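PDB 5HAL: uncharacterized protein from Burkholderia vietnamiensis, which is of unknown function but, as a MoaF-like barrel of the calycin clan tentatively called a beta-lactamase, may bind a small ligand. Local coordinates for residues A[23-28]-A[32-37]; A[64-67]-A[71-74]; A[84-89]-A[95-100]. One frame throughout, in Å; residues are numbered along the deposited sequence.

Interaction 1: A[23-28]-A[32-37]; sequences FEVRYD and ALNAYD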
ATOM      1  N   PHE A  23      -7.602   4.176   1.209  1.00 31.99           N
ATOM      2  CA  PHE A  23      -6.703   5.310   1.045  1.00 31.31           C
ATOM      3  C   PHE A  23      -6.266   5.405  -0.405  1.00 28.00           C
ATOM      4  O   PHE A  23      -6.014   4.387  -1.052  1.00 30.40           O
ATOM      5  CB  PHE A  23      -5.484   5.174   1.991  1.00 27.50           C
ATOM      6  CG  PHE A  23      -5.892   5.045   3.416  1.00 31.79           C
ATOM      7  CD1 PHE A  23      -6.048   6.179   4.205  1.00 29.65           C
ATOM      8  CD2 PHE A  23      -6.248   3.801   3.938  1.00 25.57           C
ATOM      9  CE1 PHE A  23      -6.496   6.075   5.512  1.00 29.92           C
ATOM     10  CE2 PHE A  23      -6.697   3.683   5.243  1.00 29.73           C
ATOM     11  CZ  PHE A  23      -6.820   4.824   6.037  1.00 31.12           C
ATOM     12  N   GLU A  24      -6.189   6.628  -0.917  1.00 33.41           N
ATOM     13  CA  GLU A  24      -5.602   6.868  -2.226  1.00 36.77           C
ATOM     14  C   GLU A  24      -4.145   7.288  -2.071  1.00 35.01           C
ATOM     15  O   GLU A  24      -3.836   8.228  -1.329  1.00 37.77           O
ATOM     16  CB  GLU A  24      -6.373   7.939  -2.989  1.00 40.85           C
ATOM     17  CG  GLU A  24      -5.801   8.177  -4.366  1.00 40.99           C
ATOM     18  CD  GLU A  24      -6.630   9.160  -5.171  1.00 49.23           C
ATOM     19  OE1 GLU A  24      -6.558  10.375  -4.886  1.00 52.25           O
ATOM     20  OE2 GLU A  24      -7.362   8.708  -6.080  1.00 49.50           O
ATOM     21  N   VAL A  25      -3.252   6.598  -2.777  1.00 30.45           N
ATOM     22  CA  VAL A  25      -1.838   6.942  -2.803  1.00 29.48           C
ATOM     23  C   VAL A  25      -1.505   7.460  -4.195  1.00 31.47           C
ATOM     24  O   VAL A  25      -1.897   6.854  -5.198  1.00 34.57           O
ATOM     25  CB  VAL A  25      -0.950   5.745  -2.406  1.00 34.96           C
ATOM     26  CG1 VAL A  25      -1.028   5.520  -0.896  1.00 35.20           C
ATOM     27  CG2 VAL A  25      -1.355   4.454  -3.152  1.00 27.47           C
ATOM     28  N   ARG A  26      -0.802   8.589  -4.257  1.00 33.24           N
ATOM     29  CA  ARG A  26      -0.438   9.215  -5.523  1.00 37.70           C
ATOM     30  C   ARG A  26       1.073   9.401  -5.571  1.00 44.28           C
ATOM     31  O   ARG A  26       1.650  10.062  -4.705  1.00 37.88           O
ATOM     32  CB  ARG A  26      -1.151  10.562  -5.707  1.00 41.44           C
ATOM     33  CG  ARG A  26      -2.658  10.532  -5.447  1.00 56.06           C
ATOM     34  CD  ARG A  26      -3.342  11.827  -5.911  1.00 65.54           C
ATOM     35  NE  ARG A  26      -3.407  11.882  -7.372  1.00 77.70           N
ATOM     36  CZ  ARG A  26      -4.517  11.716  -8.089  1.00 79.24           C
ATOM     37  NH1 ARG A  26      -4.457  11.760  -9.414  1.00 78.66           N
ATOM     38  NH2 ARG A  26      -5.684  11.514  -7.486  1.00 75.79           N
ATOM     39  N   TYR A  27       1.705   8.821  -6.587  1.00 37.10           N
ATOM     40  CA  TYR A  27       3.137   8.934  -6.804  1.00 37.95           C
ATOM     41  C   TYR A  27       3.371   9.403  -8.232  1.00 42.27           C
ATOM     42  O   TYR A  27       2.455   9.427  -9.058  1.00 45.94           O
ATOM     43  CB  TYR A  27       3.860   7.599  -6.575  1.00 36.05           C
ATOM     44  CG  TYR A  27       3.373   6.764  -5.408  1.00 32.26           C
ATOM     45  CD1 TYR A  27       3.890   6.941  -4.128  1.00 33.68           C
ATOM     46  CD2 TYR A  27       2.422   5.775  -5.592  1.00 32.36           C
ATOM     47  CE1 TYR A  27       3.455   6.159  -3.064  1.00 30.11           C
ATOM     48  CE2 TYR A  27       1.983   4.998  -4.538  1.00 31.00           C
ATOM     49  CZ  TYR A  27       2.505   5.197  -3.276  1.00 32.31           C
ATOM     50  OH  TYR A  27       2.058   4.427  -2.232  1.00 31.14           O
ATOM     51  N   ASP A  28       4.604   9.778  -8.535  1.00 44.17           N
ATOM     52  CA  ASP A  28       4.930  10.080  -9.918  1.00 48.20           C
ATOM     53  C   ASP A  28       4.646   8.859 -10.792  1.00 57.98           C
ATOM     54  O   ASP A  28       5.246   7.794 -10.610  1.00 54.21           O
ATOM     55  CB  ASP A  28       6.388  10.509 -10.033  1.00 54.51           C
ATOM     56  CG  ASP A  28       6.731  11.013 -11.411  1.00 67.15           C
ATOM     57  OD1 ASP A  28       5.835  11.560 -12.089  1.00 78.07           O
ATOM     58  OD2 ASP A  28       7.896  10.859 -11.822  1.00 78.60           O
ATOM     59  N   ALA A  32      -3.077   4.791  -6.906  1.00 39.87           N
ATOM     60  CA  ALA A  32      -3.719   3.547  -6.516  1.00 35.33           C
ATOM     61  C   ALA A  32      -4.596   3.781  -5.298  1.00 38.75           C
ATOM     62  O   ALA A  32      -4.424   4.748  -4.549  1.00 38.66           O
ATOM     63  CB  ALA A  32      -2.693   2.448  -6.221  1.00 30.79           C
ATOM     64  N   LEU A  33      -5.548   2.876  -5.118  1.00 36.64           N
ATOM     65  CA  LEU A  33      -6.360   2.797  -3.916  1.00 35.28           C
ATOM     66  C   LEU A  33      -5.887   1.588  -3.121  1.00 32.25           C
ATOM     67  O   LEU A  33      -5.688   0.515  -3.699  1.00 32.29           O
ATOM     68  CB  LEU A  33      -7.849   2.672  -4.269  1.00 31.22           C
ATOM     69  CG  LEU A  33      -8.519   3.827  -5.011  1.00 33.31           C
ATOM     70  CD1 LEU A  33      -9.919   3.432  -5.523  1.00 37.87           C
ATOM     71  CD2 LEU A  33      -8.656   5.010  -4.078  1.00 37.22           C
ATOM     72  N   ASN A  34      -5.666   1.763  -1.809  1.00 28.29           N
ATOM     73  CA  ASN A  34      -5.373   0.645  -0.908  1.00 25.98           C
ATOM     74  C   ASN A  34      -6.555   0.534   0.059  1.00 27.75           C
ATOM     75  O   ASN A  34      -6.770   1.431   0.884  1.00 25.34           O
ATOM     76  CB  ASN A  34      -4.060   0.832  -0.127  1.00 24.84           C
ATOM     77  CG  ASN A  34      -2.814   1.038  -1.017  1.00 28.84           C
ATOM     78  OD1 ASN A  34      -1.805   1.568  -0.544  1.00 27.37           O
ATOM     79  ND2 ASN A  34      -2.878   0.625  -2.279  1.00 25.91           N
ATOM     80  N   ALA A  35      -7.314  -0.565  -0.032  1.00 22.40           N
ATOM     81  CA  ALA A  35      -8.547  -0.744   0.731  1.00 27.79           C
ATOM     82  C   ALA A  35      -8.326  -1.844   1.756  1.00 27.73           C
ATOM     83  O   ALA A  35      -8.269  -3.025   1.401  1.00 24.81           O
ATOM     84  CB  ALA A  35      -9.726  -1.098  -0.175  1.00 24.91           C
ATOM     85  N   TYR A  36      -8.235  -1.464   3.021  1.00 23.76           N
ATOM     86  CA  TYR A  36      -7.947  -2.410   4.089  1.00 23.75           C
ATOM     87  C   TYR A  36      -9.241  -3.030   4.595  1.00 28.35           C
ATOM     88  O   TYR A  36     -10.112  -2.330   5.125  1.00 28.42           O
ATOM     89  CB  TYR A  36      -7.172  -1.723   5.212  1.00 22.23           C
ATOM     90  CG  TYR A  36      -5.804  -1.341   4.704  1.00 25.51           C
ATOM     91  CD1 TYR A  36      -4.769  -2.272   4.692  1.00 20.28           C
ATOM     92  CD2 TYR A  36      -5.565  -0.079   4.159  1.00 22.73           C
ATOM     93  CE1 TYR A  36      -3.520  -1.943   4.192  1.00 21.58           C
ATOM     94  CE2 TYR A  36      -4.311   0.267   3.658  1.00 23.75           C
ATOM     95  CZ  TYR A  36      -3.294  -0.678   3.680  1.00 21.64           C
ATOM     96  OH  TYR A  36      -2.051  -0.369   3.184  1.00 24.79           O
ATOM     97  N   ASP A  37      -9.346  -4.349   4.434  1.00 24.68           N
ATOM     98  CA  ASP A  37     -10.445  -5.137   4.975  1.00 25.67           C
ATOM     99  C   ASP A  37     -10.576  -4.929   6.483  1.00 28.54           C
ATOM    100  O   ASP A  37      -9.589  -4.698   7.188  1.00 26.11           O
ATOM    101  CB  ASP A  37     -10.199  -6.621   4.675  1.00 26.77           C
ATOM    102  CG  ASP A  37     -11.452  -7.468   4.839  1.00 30.32           C
ATOM    103  OD1 ASP A  37     -11.822  -7.772   5.988  1.00 27.47           O
ATOM    104  OD2 ASP A  37     -12.080  -7.814   3.816  1.00 32.84           O
TER
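Phe23 to Val25 pair with Ala32 to Asn34 as antiparallel strands whose axes come within 4.7 Å of each other at 148°. Phe23 and Asn34 exchange two backbone hydrogen bonds, and Val25 and Ala32 two more. The shortest are Asn34 N to Phe23 O and Val25 N to Ala32 O, each 2.8 Å. Between them, Glu24 and Leu33 form the non-hydrogen-bonded pair.

The side chains of Phe23, Val25, Ala32 and Asn34 lie on the buried face. Phe23 and Tyr36 meet at their ring edges, CD2 to CD2 at 3.9 Å, with the two side chains crossing at about a right angle. Val25 turns CG2 toward the CB of Ala32, also 3.9 Å away, and both its methyls lie near Asn34 OD1. On the other face, Leu33 CD2 rests against Glu24 CB. The extended Glu24 chain, with CG turned opposite the main-chain nitrogen (chi1 -178°), carries OE1 out to Arg26. There its OE1 forms a salt bridge with Arg26 NH2 at 3.0 Å. The donor comes from above the carboxylate plane.

This hairpin is flanked by strand 105-114, bonded to Glu24 and Arg26, and by strand 42-49, bonded to Leu33 and Ala35. Phe18 meets the Tyr36 ring edge-to-face.

Interaction 2: A[64-67]-A[71-74]; sequences QPVA and YAIA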
ATOM      1  N   GLN A  64       3.566  -2.999  10.984  1.00 28.57           N
ATOM      2  CA  GLN A  64       4.251  -2.719  12.246  1.00 31.70           C
ATOM      3  C   GLN A  64       4.356  -1.211  12.404  1.00 34.55           C
ATOM      4  O   GLN A  64       4.691  -0.510  11.436  1.00 33.78           O
ATOM      5  CB  GLN A  64       5.673  -3.310  12.298  1.00 38.92           C
ATOM      6  CG  GLN A  64       5.791  -4.751  11.841  1.00 51.08           C
ATOM      7  CD  GLN A  64       5.150  -5.722  12.821  1.00 66.10           C
ATOM      8  OE1 GLN A  64       4.936  -5.390  13.989  1.00 66.75           O
ATOM      9  NE2 GLN A  64       4.833  -6.928  12.346  1.00 71.14           N
ATOM     10  N   PRO A  65       4.124  -0.686  13.604  1.00 33.98           N
ATOM     11  CA  PRO A  65       4.377   0.739  13.826  1.00 32.26           C
ATOM     12  C   PRO A  65       5.866   1.026  13.739  1.00 36.68           C
ATOM     13  O   PRO A  65       6.696   0.228  14.181  1.00 39.90           O
ATOM     14  CB  PRO A  65       3.835   0.983  15.244  1.00 37.21           C
ATOM     15  CG  PRO A  65       3.906  -0.345  15.908  1.00 36.08           C
ATOM     16  CD  PRO A  65       3.636  -1.360  14.821  1.00 32.21           C
ATOM     17  N   VAL A  66       6.204   2.154  13.122  1.00 38.22           N
ATOM     18  CA  VAL A  66       7.576   2.651  13.136  1.00 40.25           C
ATOM     19  C   VAL A  66       7.688   4.012  13.798  1.00 49.65           C
ATOM     20  O   VAL A  66       8.804   4.428  14.139  1.00 61.05           O
ATOM     21  CB  VAL A  66       8.184   2.695  11.718  1.00 46.99           C
ATOM     22  CG1 VAL A  66       8.093   1.321  11.059  1.00 36.29           C
ATOM     23  CG2 VAL A  66       7.474   3.708  10.874  1.00 52.21           C
ATOM     24  N   ALA A  67       6.574   4.703  13.998  1.00 44.93           N
ATOM     25  CA  ALA A  67       6.502   5.972  14.707  1.00 52.54           C
ATOM     26  C   ALA A  67       5.024   6.287  14.848  1.00 54.05           C
ATOM     27  O   ALA A  67       4.170   5.530  14.377  1.00 58.71           O
ATOM     28  CB  ALA A  67       7.246   7.089  13.979  1.00 52.79           C
ATOM     29  N   TYR A  71       3.373   3.456   9.742  1.00 29.75           N
ATOM     30  CA  TYR A  71       3.438   2.000   9.746  1.00 28.72           C
ATOM     31  C   TYR A  71       4.224   1.484   8.550  1.00 31.25           C
ATOM     32  O   TYR A  71       4.113   2.016   7.441  1.00 29.91           O
ATOM     33  CB  TYR A  71       2.008   1.385   9.739  1.00 27.48           C
ATOM     34  CG  TYR A  71       1.183   1.922  10.874  1.00 30.38           C
ATOM     35  CD1 TYR A  71       0.392   3.048  10.710  1.00 32.84           C
ATOM     36  CD2 TYR A  71       1.249   1.342  12.134  1.00 33.17           C
ATOM     37  CE1 TYR A  71      -0.330   3.575  11.777  1.00 37.82           C
ATOM     38  CE2 TYR A  71       0.527   1.852  13.199  1.00 35.38           C
ATOM     39  CZ  TYR A  71      -0.255   2.969  13.012  1.00 36.77           C
ATOM     40  OH  TYR A  71      -0.971   3.479  14.060  1.00 49.97           O
ATOM     41  N   ALA A  72       5.011   0.434   8.784  1.00 30.46           N
ATOM     42  CA  ALA A  72       5.589  -0.375   7.714  1.00 29.08           C
ATOM     43  C   ALA A  72       4.579  -1.455   7.310  1.00 31.48           C
ATOM     44  O   ALA A  72       4.243  -2.344   8.102  1.00 33.01           O
ATOM     45  CB  ALA A  72       6.913  -0.987   8.165  1.00 22.57           C
ATOM     46  N   ILE A  73       4.091  -1.371   6.080  1.00 25.14           N
ATOM     47  CA  ILE A  73       3.084  -2.281   5.539  1.00 22.83           C
ATOM     48  C   ILE A  73       3.724  -3.017   4.366  1.00 26.97           C
ATOM     49  O   ILE A  73       4.252  -2.376   3.447  1.00 26.95           O
ATOM     50  CB  ILE A  73       1.827  -1.505   5.109  1.00 23.64           C
ATOM     51  CG1 ILE A  73       1.338  -0.638   6.282  1.00 25.28           C
ATOM     52  CG2 ILE A  73       0.722  -2.447   4.602  1.00 21.62           C
ATOM     53  CD1 ILE A  73       0.202   0.304   5.929  1.00 25.28           C
ATOM     54  N   ALA A  74       3.707  -4.352   4.401  1.00 25.52           N
ATOM     55  CA  ALA A  74       4.421  -5.140   3.395  1.00 24.82           C
ATOM     56  C   ALA A  74       3.582  -6.319   2.938  1.00 23.32           C
ATOM     57  O   ALA A  74       2.799  -6.883   3.698  1.00 22.89           O
ATOM     58  CB  ALA A  74       5.783  -5.668   3.907  1.00 18.11           C
TER
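Tyr71 lies against Pro65 in the non-hydrogen-bonded pair of this antiparallel contact. Its first torsion (chi1 -55°) turns CG to the main-chain nitrogen's side, opposite the carbonyl. This lays the ring beside Pro65 on the paired strand. CD2 comes to 3.6 Å from Pro65 CA, and CE2 to 4.0 Å from Pro65 CB. These ring atoms lie obliquely against the proline. The proline lacks an N-H, but a non-hydrogen-bonded position asks for none from this partner.

Gln64 and Ala72 form the hydrogen-bonded pair beside it. Ala72 N gives a bond of 2.8 Å to Gln64 O. The return bond, Gln64 N to Ala72 O, is longer at 3.0 Å and more bent, with an N-H...O angle of 144°. The Gln64 chain is folded, and its amide leads away from strand 70-76. Val66 instead points CG1 at Ala72 CB, 3.9 Å away, on the side opposite the tyrosine. Its rotamer (chi1 -55°) is what sets that methyl beside the alanine.

The Tyr71 ring also meets Phe18 edge-to-face and touches Pro17, so the N-terminal segment packs against it. Most of the touching residues are exposed. Val66 and Ala67 both face Thr70, which makes a classic beta bulge close to the turn. The whole is a bulged antiparallel hairpin at one end of a calycin-like up-and-down barrel.

Interaction 3: A[84-89]-A[95-100]; sequences VHIDDF and RTFFTA. With EDO (1,2-ethanediol), chain B.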
ATOM      1  N   VAL A  84       6.902  -2.831  -0.097  1.00 23.62           N
ATOM      2  CA  VAL A  84       7.025  -2.281   1.246  1.00 21.79           C
ATOM      3  C   VAL A  84       6.556  -0.835   1.194  1.00 25.91           C
ATOM      4  O   VAL A  84       7.108  -0.028   0.432  1.00 29.06           O
ATOM      5  CB  VAL A  84       8.467  -2.353   1.772  1.00 26.02           C
ATOM      6  CG1 VAL A  84       8.567  -1.657   3.124  1.00 27.32           C
ATOM      7  CG2 VAL A  84       8.932  -3.795   1.881  1.00 22.96           C
ATOM      8  N   HIS A  85       5.545  -0.514   2.000  1.00 22.01           N
ATOM      9  CA  HIS A  85       5.095   0.853   2.247  1.00 20.36           C
ATOM     10  C   HIS A  85       5.596   1.336   3.599  1.00 29.84           C
ATOM     11  O   HIS A  85       5.550   0.595   4.582  1.00 27.62           O
ATOM     12  CB  HIS A  85       3.569   0.952   2.293  1.00 21.06           C
ATOM     13  CG  HIS A  85       2.904   1.044   0.963  1.00 25.40           C
ATOM     14  ND1 HIS A  85       1.709   1.715   0.787  1.00 25.20           N
ATOM     15  CD2 HIS A  85       3.227   0.516  -0.242  1.00 24.14           C
ATOM     16  CE1 HIS A  85       1.341   1.614  -0.479  1.00 26.97           C
ATOM     17  NE2 HIS A  85       2.246   0.895  -1.123  1.00 25.21           N
ATOM     18  N   ILE A  86       5.998   2.605   3.665  1.00 28.06           N
ATOM     19  CA  ILE A  86       6.078   3.327   4.930  1.00 27.91           C
ATOM     20  C   ILE A  86       5.047   4.435   4.826  1.00 28.50           C
ATOM     21  O   ILE A  86       5.272   5.451   4.158  1.00 28.07           O
ATOM     22  CB  ILE A  86       7.476   3.878   5.219  1.00 29.99           C
ATOM     23  CG1 ILE A  86       8.473   2.724   5.190  1.00 29.22           C
ATOM     24  CG2 ILE A  86       7.501   4.565   6.580  1.00 26.51           C
ATOM     25  CD1 ILE A  86       9.865   3.162   5.061  1.00 37.15           C
ATOM     26  N   ASP A  87       3.900   4.222   5.453  1.00 26.08           N
ATOM     27  CA  ASP A  87       2.736   5.075   5.275  1.00 27.13           C
ATOM     28  C   ASP A  87       2.472   5.819   6.576  1.00 30.56           C
ATOM     29  O   ASP A  87       2.241   5.198   7.618  1.00 34.51           O
ATOM     30  CB  ASP A  87       1.523   4.247   4.849  1.00 24.95           C
ATOM     31  CG  ASP A  87       1.620   3.785   3.403  1.00 29.03           C
ATOM     32  OD1 ASP A  87       2.558   4.232   2.716  1.00 27.98           O
ATOM     33  OD2 ASP A  87       0.767   2.991   2.947  1.00 25.80           O
ATOM     34  N   ASP A  88       2.523   7.146   6.504  1.00 33.31           N
ATOM     35  CA  ASP A  88       2.310   8.030   7.644  1.00 34.56           C
ATOM     36  C   ASP A  88       0.917   8.624   7.480  1.00 35.75           C
ATOM     37  O   ASP A  88       0.699   9.477   6.610  1.00 38.26           O
ATOM     38  CB  ASP A  88       3.406   9.097   7.669  1.00 39.08           C
ATOM     39  CG  ASP A  88       3.251  10.117   8.800  1.00 41.53           C
ATOM     40  OD1 ASP A  88       2.159  10.274   9.377  1.00 38.82           O
ATOM     41  OD2 ASP A  88       4.257  10.793   9.089  1.00 44.90           O
ATOM     42  N   PHE A  89      -0.030   8.161   8.306  1.00 33.80           N
ATOM     43  CA  PHE A  89      -1.427   8.538   8.152  1.00 38.40           C
ATOM     44  C   PHE A  89      -1.756   9.891   8.760  1.00 45.01           C
ATOM     45  O   PHE A  89      -2.861  10.394   8.534  1.00 45.20           O
ATOM     46  CB  PHE A  89      -2.332   7.461   8.758  1.00 32.25           C
ATOM     47  CG  PHE A  89      -2.290   6.165   8.006  1.00 33.48           C
ATOM     48  CD1 PHE A  89      -3.270   5.858   7.081  1.00 31.23           C
ATOM     49  CD2 PHE A  89      -1.238   5.279   8.184  1.00 30.72           C
ATOM     50  CE1 PHE A  89      -3.224   4.674   6.369  1.00 32.91           C
ATOM     51  CE2 PHE A  89      -1.186   4.094   7.482  1.00 35.37           C
ATOM     52  CZ  PHE A  89      -2.183   3.793   6.563  1.00 32.33           C
ATOM     53  N   ARG A  95       5.778   6.278   1.346  1.00 33.61           N
ATOM     54  CA  ARG A  95       7.057   5.969   0.724  1.00 28.15           C
ATOM     55  C   ARG A  95       7.105   4.476   0.435  1.00 34.53           C
ATOM     56  O   ARG A  95       6.897   3.658   1.339  1.00 31.40           O
ATOM     57  CB  ARG A  95       8.217   6.389   1.624  1.00 34.72           C
ATOM     58  CG  ARG A  95       9.566   6.169   0.981  1.00 52.63           C
ATOM     59  CD  ARG A  95      10.705   6.687   1.856  1.00 60.35           C
ATOM     60  NE  ARG A  95      10.603   8.115   2.149  1.00 67.48           N
ATOM     61  CZ  ARG A  95      10.914   9.074   1.285  1.00 62.62           C
ATOM     62  NH1 ARG A  95      11.331   8.752   0.067  1.00 57.58           N
ATOM     63  NH2 ARG A  95      10.802  10.347   1.637  1.00 60.43           N
ATOM     64  N   THR A  96       7.366   4.116  -0.822  1.00 33.39           N
ATOM     65  CA  THR A  96       7.222   2.732  -1.250  1.00 29.11           C
ATOM     66  C   THR A  96       8.487   2.219  -1.919  1.00 30.03           C
ATOM     67  O   THR A  96       9.196   2.944  -2.622  1.00 28.02           O
ATOM     68  CB  THR A  96       6.034   2.543  -2.220  1.00 30.41           C
ATOM     69  OG1 THR A  96       6.302   3.214  -3.454  1.00 35.84           O
ATOM     70  CG2 THR A  96       4.782   3.119  -1.625  1.00 32.87           C
ATOM     71  N   PHE A  97       8.731   0.936  -1.693  1.00 25.03           N
ATOM     72  CA  PHE A  97       9.803   0.175  -2.308  1.00 26.22           C
ATOM     73  C   PHE A  97       9.155  -1.049  -2.924  1.00 28.88           C
ATOM     74  O   PHE A  97       8.459  -1.795  -2.232  1.00 30.60           O
ATOM     75  CB  PHE A  97      10.848  -0.225  -1.263  1.00 23.19           C
ATOM     76  CG  PHE A  97      11.377   0.945  -0.466  1.00 27.19           C
ATOM     77  CD1 PHE A  97      12.533   1.594  -0.860  1.00 23.05           C
ATOM     78  CD2 PHE A  97      10.705   1.400   0.666  1.00 30.07           C
ATOM     79  CE1 PHE A  97      13.034   2.696  -0.131  1.00 26.28           C
ATOM     80  CE2 PHE A  97      11.192   2.493   1.393  1.00 28.10           C
ATOM     81  CZ  PHE A  97      12.369   3.136   0.989  1.00 24.12           C
ATOM     82  N   PHE A  98       9.372  -1.253  -4.216  1.00 23.39           N
ATOM     83  CA  PHE A  98       8.628  -2.248  -4.979  1.00 27.53           C
ATOM     84  C   PHE A  98       9.638  -3.035  -5.806  1.00 25.80           C
ATOM     85  O   PHE A  98      10.404  -2.451  -6.579  1.00 25.38           O
ATOM     86  CB  PHE A  98       7.549  -1.548  -5.838  1.00 30.59           C
ATOM     87  CG  PHE A  98       6.995  -2.374  -6.968  1.00 41.64           C
ATOM     88  CD1 PHE A  98       7.088  -1.923  -8.280  1.00 51.52           C
ATOM     89  CD2 PHE A  98       6.336  -3.580  -6.724  1.00 52.01           C
ATOM     90  CE1 PHE A  98       6.556  -2.680  -9.342  1.00 56.72           C
ATOM     91  CE2 PHE A  98       5.802  -4.341  -7.777  1.00 51.62           C
ATOM     92  CZ  PHE A  98       5.916  -3.896  -9.084  1.00 48.49           C
ATOM     93  N   THR A  99       9.693  -4.342  -5.583  1.00 23.95           N
ATOM     94  CA  THR A  99      10.545  -5.232  -6.366  1.00 26.36           C
ATOM     95  C   THR A  99       9.613  -6.027  -7.270  1.00 27.87           C
ATOM     96  O   THR A  99       8.842  -6.862  -6.786  1.00 26.11           O
ATOM     97  CB  THR A  99      11.374  -6.164  -5.479  1.00 21.50           C
ATOM     98  OG1 THR A  99      12.138  -5.401  -4.531  1.00 23.48           O
ATOM     99  CG2 THR A  99      12.327  -6.998  -6.338  1.00 21.05           C
ATOM    100  N   ALA A 100       9.662  -5.746  -8.571  1.00 26.84           N
ATOM    101  CA  ALA A 100       8.834  -6.480  -9.520  1.00 24.21           C
ATOM    102  C   ALA A 100       9.302  -7.926  -9.629  1.00 26.22           C
ATOM    103  O   ALA A 100      10.423  -8.274  -9.242  1.00 26.07           O
ATOM    104  CB  ALA A 100       8.870  -5.822 -10.898  1.00 21.43           C
TER
HETATM  105  C1  EDO B 201       3.201  -0.168  -4.806  1.00 63.28           C
HETATM  106  O1  EDO B 201       2.344   0.610  -3.953  1.00 51.30           O
HETATM  107  C2  EDO B 201       2.380  -0.841  -5.900  1.00 64.84           C
HETATM  108  O2  EDO B 201       3.225  -1.423  -6.900  1.00 65.11           O
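Thr96 and His85 lie side by side and point the same way, into the barrel. The methyl of the threonine sits over one face of the imidazole. Thr96 CG2 is 3.6 Å from the centroid of the His85 ring, a CH-pi contact displaced toward the rim. Its nearest ring atom is His85 CD2, at 3.3 Å. The methyl reaches there because it is anti to the carbonyl carbon, while OG1 takes the position between N and C (chi1 67°). From there OG1 makes a weak hydrogen bond to Leu108 O.

The edges of the imidazole are used as well. His85 ND1 gives a hydrogen bond of 2.7 Å to Asp87 OD2, two residues along the same strand. The carboxylate oxygen lies in the ring plane and is met on its syn side, so the bond fixes the rotation of the histidine. Asp87 OD1 is held in turn by Ser94 OG. At the other nitrogen, His85 NE2 and O1 of an ethanediol are hydrogen-bonded at 2.8 Å. The other hydroxyl, O2, sits over the centre of the Phe98 ring, 3.8 Å from CD2. The diol probably came from the crystallisation liquor, but such molecules often mark pockets, and this one may do so here.

On the outer face, Ile86 CD1 meets the edge of the Phe97 ring at CE2, 4.0 Å away. Val84 and Phe97 form an antiparallel hydrogen-bonded pair, as do Ile86 and Arg95. The shortest of these bonds is Ile86 N to Arg95 O, 2.7 Å.

The strands run almost exactly antiparallel, at 176°. Strand 70-76 bonds to His85 and Asp87 on one flank. Strand 105-114 bonds to Thr96 and Phe98 on the other. Tyr27, from strand 22-27, packs on both His85 and Thr96 across the barrel interior.

The three contacts follow one another along the chain; none nests in or crosses another. Interaction 1 closes the first hairpin, strands 22-27 and 30-36. Interaction 2 closes the hairpin of strands 56-67 and 70-76, and interaction 3 that of strands 82-88 and 93-99. Interactions 2 and 3 are sheet neighbours, since strand 70-76 pairs directly with strand 82-88, through Ile73 O with His85 N and Tyr71 N with Asp87 O. Interaction 1 meets both through side chains. Tyr36 OH packs on Ile73 CD1, and Asn34 OD1 lies near His85 CE1. Phe23 and Tyr71 both touch Phe89. Together they join early, middle and late strands of the one barrel.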